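Local coordinates for putative secreted cellulose binding protein (Streptomyces coelicolor, PDB 4OY7) that probably cleaves glycosidic bonds in cellulose oxidatively, as a copper-dependent lytic polysaccharide monooxygenase of family AA10, this chain being its catalytic domain, at residues His1-Leu13 with Ser181-Phe193. Residues are numbered along the deposited sequence; the frame is centred on the assembly and turned at random. Where two conformers were deposited one is given.
Sequences HGVAMMPGSRTYL and SQENFFSCSDVVF. With CU (copper (II) ion), chain I.
R10 and D190 form the charged link: the guanidinium grips the carboxylate side-on, NE to OD1 at 2.7 Å and NH2 to OD2 at 2.9 Å, both on syn lone pairs. The two planes lie 14° apart. The arginine chain runs extended from CG to NE to reach it, while NH1 bonds Y82 O and W89 gives a cation-pi contact. With an alanine here, the buried carboxylate of D190 would be likely to lose its countercharge and both side-on bonds, and a gap would probably open beside W89.

Two serine hydroxyls of the strand bond the N-terminal backbone: A4 N reaches S187 OG (3.0 Å), and S189 OG donates to P7 O (2.7 Å) from above the carbonyl plane. R10 N donates to C188 O. Two waters join G8 O to the D190 backbone.

At the copper end, H1 binds the metal through N and ND1, completing a histidine brace with H110. F185 CZ lies 3.2 Å from H1 N and 3.4 Å from the copper; CE2 sits over one face of the imidazole, the two ring planes 58° apart. E183, in the loop before the strand and salt-bridged to R178, accepts from the copper-bound water through OE1 (2.6 Å).

The buried charge pair and hydroxyl bonds thus fix the N-terminal segment along strand 184-193, which probably helps keep H1 in place for the copper.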
loop_
_atom_site.group_PDB
_atom_site.type_symbol
_atom_site.label_atom_id
_atom_site.label_comp_id
_atom_site.label_asym_id
_atom_site.label_seq_id
_atom_site.Cartn_x
_atom_site.Cartn_y
_atom_site.Cartn_z
ATOM N N HIS A 1 -3.419 12.075 -3.238
ATOM C CA HIS A 1 -4.257 11.006 -2.631
ATOM C C HIS A 1 -4.211 9.783 -3.501
ATOM O O HIS A 1 -4.583 9.829 -4.699
ATOM C CB HIS A 1 -5.693 11.475 -2.405
ATOM C CG HIS A 1 -5.848 12.328 -1.188
ATOM N ND1 HIS A 1 -5.042 13.417 -0.944
ATOM C CD2 HIS A 1 -6.711 12.261 -0.147
ATOM C CE1 HIS A 1 -5.409 13.996 0.185
ATOM N NE2 HIS A 1 -6.423 13.321 0.686
ATOM N N GLY A 2 -3.752 8.695 -2.888
ATOM C CA GLY A 2 -3.688 7.397 -3.525
ATOM C C GLY A 2 -2.804 6.438 -2.751
ATOM O O GLY A 2 -1.874 6.857 -2.049
ATOM N N VAL A 3 -3.134 5.160 -2.899
ATOM C CA VAL A 3 -2.298 4.043 -2.524
ATOM C C VAL A 3 -2.305 3.047 -3.703
ATOM O O VAL A 3 -3.042 3.239 -4.689
ATOM C CB VAL A 3 -2.807 3.351 -1.246
ATOM C CG1 VAL A 3 -2.616 4.256 -0.024
ATOM C CG2 VAL A 3 -4.248 2.874 -1.413
ATOM N N ALA A 4 -1.481 2.004 -3.606
ATOM C CA ALA A 4 -1.336 1.052 -4.654
ATOM C C ALA A 4 -2.671 0.335 -4.920
ATOM O O ALA A 4 -3.388 -0.038 -3.977
ATOM C CB ALA A 4 -0.267 0.037 -4.312
ATOM N N MET A 5 -2.995 0.178 -6.211
ATOM C CA MET A 5 -4.163 -0.599 -6.617
ATOM C C MET A 5 -3.834 -1.990 -7.177
ATOM O O MET A 5 -4.652 -2.909 -7.094
ATOM C CB MET A 5 -4.981 0.189 -7.652
ATOM C CG MET A 5 -5.505 1.525 -7.131
ATOM S SD MET A 5 -6.139 2.573 -8.458
ATOM C CE MET A 5 -7.546 1.559 -8.846
ATOM N N MET A 6 -2.637 -2.152 -7.739
ATOM C CA MET A 6 -2.196 -3.419 -8.323
ATOM C C MET A 6 -0.672 -3.469 -8.196
ATOM O O MET A 6 -0.007 -2.620 -8.799
ATOM C CB MET A 6 -2.547 -3.475 -9.820
ATOM C CG MET A 6 -4.002 -3.792 -10.131
ATOM S SD MET A 6 -4.293 -4.508 -11.779
ATOM C CE MET A 6 -3.342 -6.008 -11.655
ATOM N N PRO A 7 -0.105 -4.356 -7.318
ATOM C CA PRO A 7 -0.769 -5.168 -6.264
ATOM C C PRO A 7 -1.355 -4.258 -5.195
ATOM O O PRO A 7 -0.669 -3.367 -4.671
ATOM C CB PRO A 7 0.383 -5.992 -5.669
ATOM C CG PRO A 7 1.581 -5.160 -5.900
ATOM C CD PRO A 7 1.359 -4.510 -7.251
ATOM N N GLY A 8 -2.624 -4.488 -4.899
ATOM C CA GLY A 8 -3.410 -3.546 -4.143
ATOM C C GLY A 8 -2.965 -3.463 -2.719
ATOM O O GLY A 8 -2.545 -4.450 -2.131
ATOM N N SER A 9 -3.075 -2.267 -2.159
ATOM C CA SER A 9 -2.705 -2.005 -0.787
ATOM C C SER A 9 -3.775 -2.573 0.155
ATOM O O SER A 9 -4.854 -2.985 -0.292
ATOM C CB SER A 9 -2.568 -0.500 -0.586
ATOM O OG SER A 9 -3.846 0.100 -0.497
ATOM N N ARG A 10 -3.467 -2.623 1.450
ATOM C CA ARG A 10 -4.428 -3.180 2.428
ATOM C C ARG A 10 -5.755 -2.434 2.433
ATOM O O ARG A 10 -6.832 -3.055 2.406
ATOM C CB ARG A 10 -3.830 -3.185 3.826
ATOM C CG ARG A 10 -2.724 -4.209 3.982
ATOM C CD ARG A 10 -2.082 -4.234 5.360
ATOM N NE ARG A 10 -1.210 -5.400 5.414
ATOM C CZ ARG A 10 -0.389 -5.703 6.401
ATOM N NH1 ARG A 10 -0.302 -4.908 7.464
ATOM N NH2 ARG A 10 0.359 -6.803 6.317
ATOM N N THR A 11 -5.690 -1.111 2.493
ATOM C CA THR A 11 -6.935 -0.347 2.499
ATOM C C THR A 11 -7.722 -0.501 1.188
ATOM O O THR A 11 -8.945 -0.533 1.189
ATOM C CB THR A 11 -6.744 1.137 2.810
ATOM O OG1 THR A 11 -5.841 1.730 1.867
ATOM C CG2 THR A 11 -6.267 1.337 4.257
ATOM N N TYR A 12 -7.019 -0.591 0.067
ATOM C CA TYR A 12 -7.690 -0.719 -1.213
ATOM C C TYR A 12 -8.346 -2.084 -1.356
ATOM O O TYR A 12 -9.493 -2.186 -1.690
ATOM C CB TYR A 12 -6.718 -0.441 -2.370
ATOM C CG TYR A 12 -7.370 -0.549 -3.718
ATOM C CD1 TYR A 12 -8.375 0.337 -4.104
ATOM C CD2 TYR A 12 -7.020 -1.571 -4.600
ATOM C CE1 TYR A 12 -8.982 0.243 -5.355
ATOM C CE2 TYR A 12 -7.621 -1.662 -5.841
ATOM C CZ TYR A 12 -8.607 -0.774 -6.211
ATOM O OH TYR A 12 -9.210 -0.909 -7.475
ATOM N N LEU A 13 -7.602 -3.140 -1.068
ATOM C CA LEU A 13 -8.188 -4.481 -1.162
ATOM C C LEU A 13 -9.299 -4.666 -0.150
ATOM O O LEU A 13 -10.255 -5.362 -0.423
ATOM C CB LEU A 13 -7.144 -5.569 -1.008
ATOM C CG LEU A 13 -6.095 -5.667 -2.121
ATOM C CD1 LEU A 13 -5.174 -6.853 -1.918
ATOM C CD2 LEU A 13 -6.727 -5.725 -3.509
ATOM N N SER A 181 5.619 19.383 -2.170
ATOM C CA SER A 181 4.938 19.370 -0.879
ATOM C C SER A 181 5.681 18.436 0.032
ATOM O O SER A 181 6.381 17.524 -0.439
ATOM C CB SER A 181 3.511 18.837 -1.019
ATOM O OG SER A 181 2.843 18.860 0.225
ATOM N N GLN A 182 5.543 18.679 1.333
ATOM C CA GLN A 182 6.052 17.761 2.362
ATOM C C GLN A 182 5.121 16.553 2.550
ATOM O O GLN A 182 5.503 15.571 3.157
ATOM C CB GLN A 182 6.262 18.504 3.680
ATOM C CG GLN A 182 7.335 19.572 3.588
ATOM C CD GLN A 182 8.723 18.978 3.421
ATOM O OE1 GLN A 182 9.258 18.361 4.332
ATOM N NE2 GLN A 182 9.291 19.126 2.255
ATOM N N GLU A 183 3.908 16.626 2.007
ATOM C CA GLU A 183 2.959 15.520 2.112
ATOM C C GLU A 183 3.439 14.320 1.309
ATOM O O GLU A 183 3.845 14.462 0.144
ATOM C CB GLU A 183 1.582 15.950 1.643
ATOM C CG GLU A 183 0.497 14.894 1.808
ATOM C CD GLU A 183 -0.813 15.368 1.212
ATOM O OE1 GLU A 183 -0.825 15.582 -0.008
ATOM O OE2 GLU A 183 -1.794 15.566 1.959
ATOM N N ASN A 184 3.433 13.150 1.953
ATOM C CA ASN A 184 3.757 11.886 1.315
ATOM C C ASN A 184 2.632 10.868 1.615
ATOM O O ASN A 184 1.962 10.966 2.648
ATOM C CB ASN A 184 5.056 11.306 1.917
ATOM C CG ASN A 184 6.339 12.072 1.593
ATOM O OD1 ASN A 184 7.399 11.621 2.070
ATOM N ND2 ASN A 184 6.301 13.155 0.796
ATOM N N PHE A 185 2.523 9.841 0.778
ATOM C CA PHE A 185 1.559 8.736 0.936
ATOM C C PHE A 185 2.277 7.413 1.203
ATOM O O PHE A 185 3.405 7.205 0.771
ATOM C CB PHE A 185 0.660 8.675 -0.300
ATOM C CG PHE A 185 -0.197 9.894 -0.432
ATOM C CD1 PHE A 185 0.295 11.074 -0.954
ATOM C CD2 PHE A 185 -1.455 9.883 0.125
ATOM C CE1 PHE A 185 -0.503 12.206 -0.991
ATOM C CE2 PHE A 185 -2.255 10.999 0.097
ATOM C CZ PHE A 185 -1.769 12.156 -0.445
ATOM N N PHE A 186 1.598 6.521 1.911
ATOM C CA PHE A 186 2.206 5.310 2.412
ATOM C C PHE A 186 1.327 4.126 2.050
ATOM O O PHE A 186 0.136 4.118 2.355
ATOM C CB PHE A 186 2.373 5.412 3.937
ATOM C CG PHE A 186 3.413 6.429 4.344
ATOM C CD1 PHE A 186 3.111 7.776 4.361
ATOM C CD2 PHE A 186 4.728 6.035 4.656
ATOM C CE1 PHE A 186 4.079 8.730 4.647
ATOM C CE2 PHE A 186 5.695 6.999 4.951
ATOM C CZ PHE A 186 5.364 8.342 4.941
ATOM N N SER A 187 1.923 3.164 1.357
ATOM C CA SER A 187 1.157 2.059 0.790
ATOM C C SER A 187 1.747 0.719 1.093
ATOM O O SER A 187 2.904 0.508 0.802
ATOM C CB SER A 187 1.099 2.221 -0.728
ATOM O OG SER A 187 0.389 1.164 -1.357
ATOM N N CYS A 188 0.922 -0.218 1.568
ATOM C CA CYS A 188 1.385 -1.574 1.938
ATOM C C CYS A 188 0.555 -2.626 1.243
ATOM O O CYS A 188 -0.664 -2.642 1.396
ATOM C CB CYS A 188 1.232 -1.777 3.422
ATOM S SG CYS A 188 2.523 -0.996 4.450
ATOM N N SER A 189 1.206 -3.489 0.475
ATOM C CA SER A 189 0.521 -4.514 -0.313
ATOM C C SER A 189 1.047 -5.905 0.057
ATOM O O SER A 189 2.213 -6.224 -0.124
ATOM C CB SER A 189 0.770 -4.264 -1.790
ATOM O OG SER A 189 0.329 -2.967 -2.167
ATOM N N ASP A 190 0.144 -6.734 0.567
ATOM C CA ASP A 190 0.441 -8.118 0.824
ATOM C C ASP A 190 0.474 -8.909 -0.464
ATOM O O ASP A 190 -0.445 -8.798 -1.303
ATOM C CB ASP A 190 -0.608 -8.708 1.750
ATOM C CG ASP A 190 -0.535 -8.119 3.138
ATOM O OD1 ASP A 190 -1.355 -7.244 3.429
ATOM O OD2 ASP A 190 0.380 -8.465 3.912
ATOM N N VAL A 191 1.515 -9.716 -0.634
ATOM C CA VAL A 191 1.690 -10.527 -1.847
ATOM C C VAL A 191 2.168 -11.915 -1.439
ATOM O O VAL A 191 2.590 -12.135 -0.278
ATOM C CB VAL A 191 2.680 -9.892 -2.847
ATOM C CG1 VAL A 191 2.252 -8.458 -3.155
ATOM C CG2 VAL A 191 4.118 -9.959 -2.346
ATOM N N VAL A 192 2.086 -12.854 -2.368
ATOM C CA VAL A 192 2.707 -14.170 -2.187
ATOM C C VAL A 192 3.341 -14.569 -3.499
ATOM O O VAL A 192 2.726 -14.427 -4.560
ATOM C CB VAL A 192 1.718 -15.239 -1.654
ATOM C CG1 VAL A 192 0.483 -15.346 -2.524
ATOM C CG2 VAL A 192 2.391 -16.594 -1.512
ATOM N N PHE A 193 4.584 -15.038 -3.416
ATOM C CA PHE A 193 5.326 -15.505 -4.578
ATOM C C PHE A 193 5.083 -17.004 -4.731
ATOM O O PHE A 193 5.928 -17.858 -4.358
ATOM C CB PHE A 193 6.821 -15.205 -4.443
ATOM C CG PHE A 193 7.165 -13.739 -4.495
ATOM C CD1 PHE A 193 7.143 -13.041 -5.708
ATOM C CD2 PHE A 193 7.542 -13.064 -3.345
ATOM C CE1 PHE A 193 7.487 -11.700 -5.738
ATOM C CE2 PHE A 193 7.899 -11.728 -3.380
ATOM C CZ PHE A 193 7.849 -11.048 -4.579
HETATM CU CU CU I . -3.594 14.176 -2.490
HETATM O O HOH W 1 -1.571 -6.867 -2.915
HETATM O O HOH W 2 -2.543 -5.690 0.360
HETATM O O HOH W 3 -3.050 15.484 -1.400
#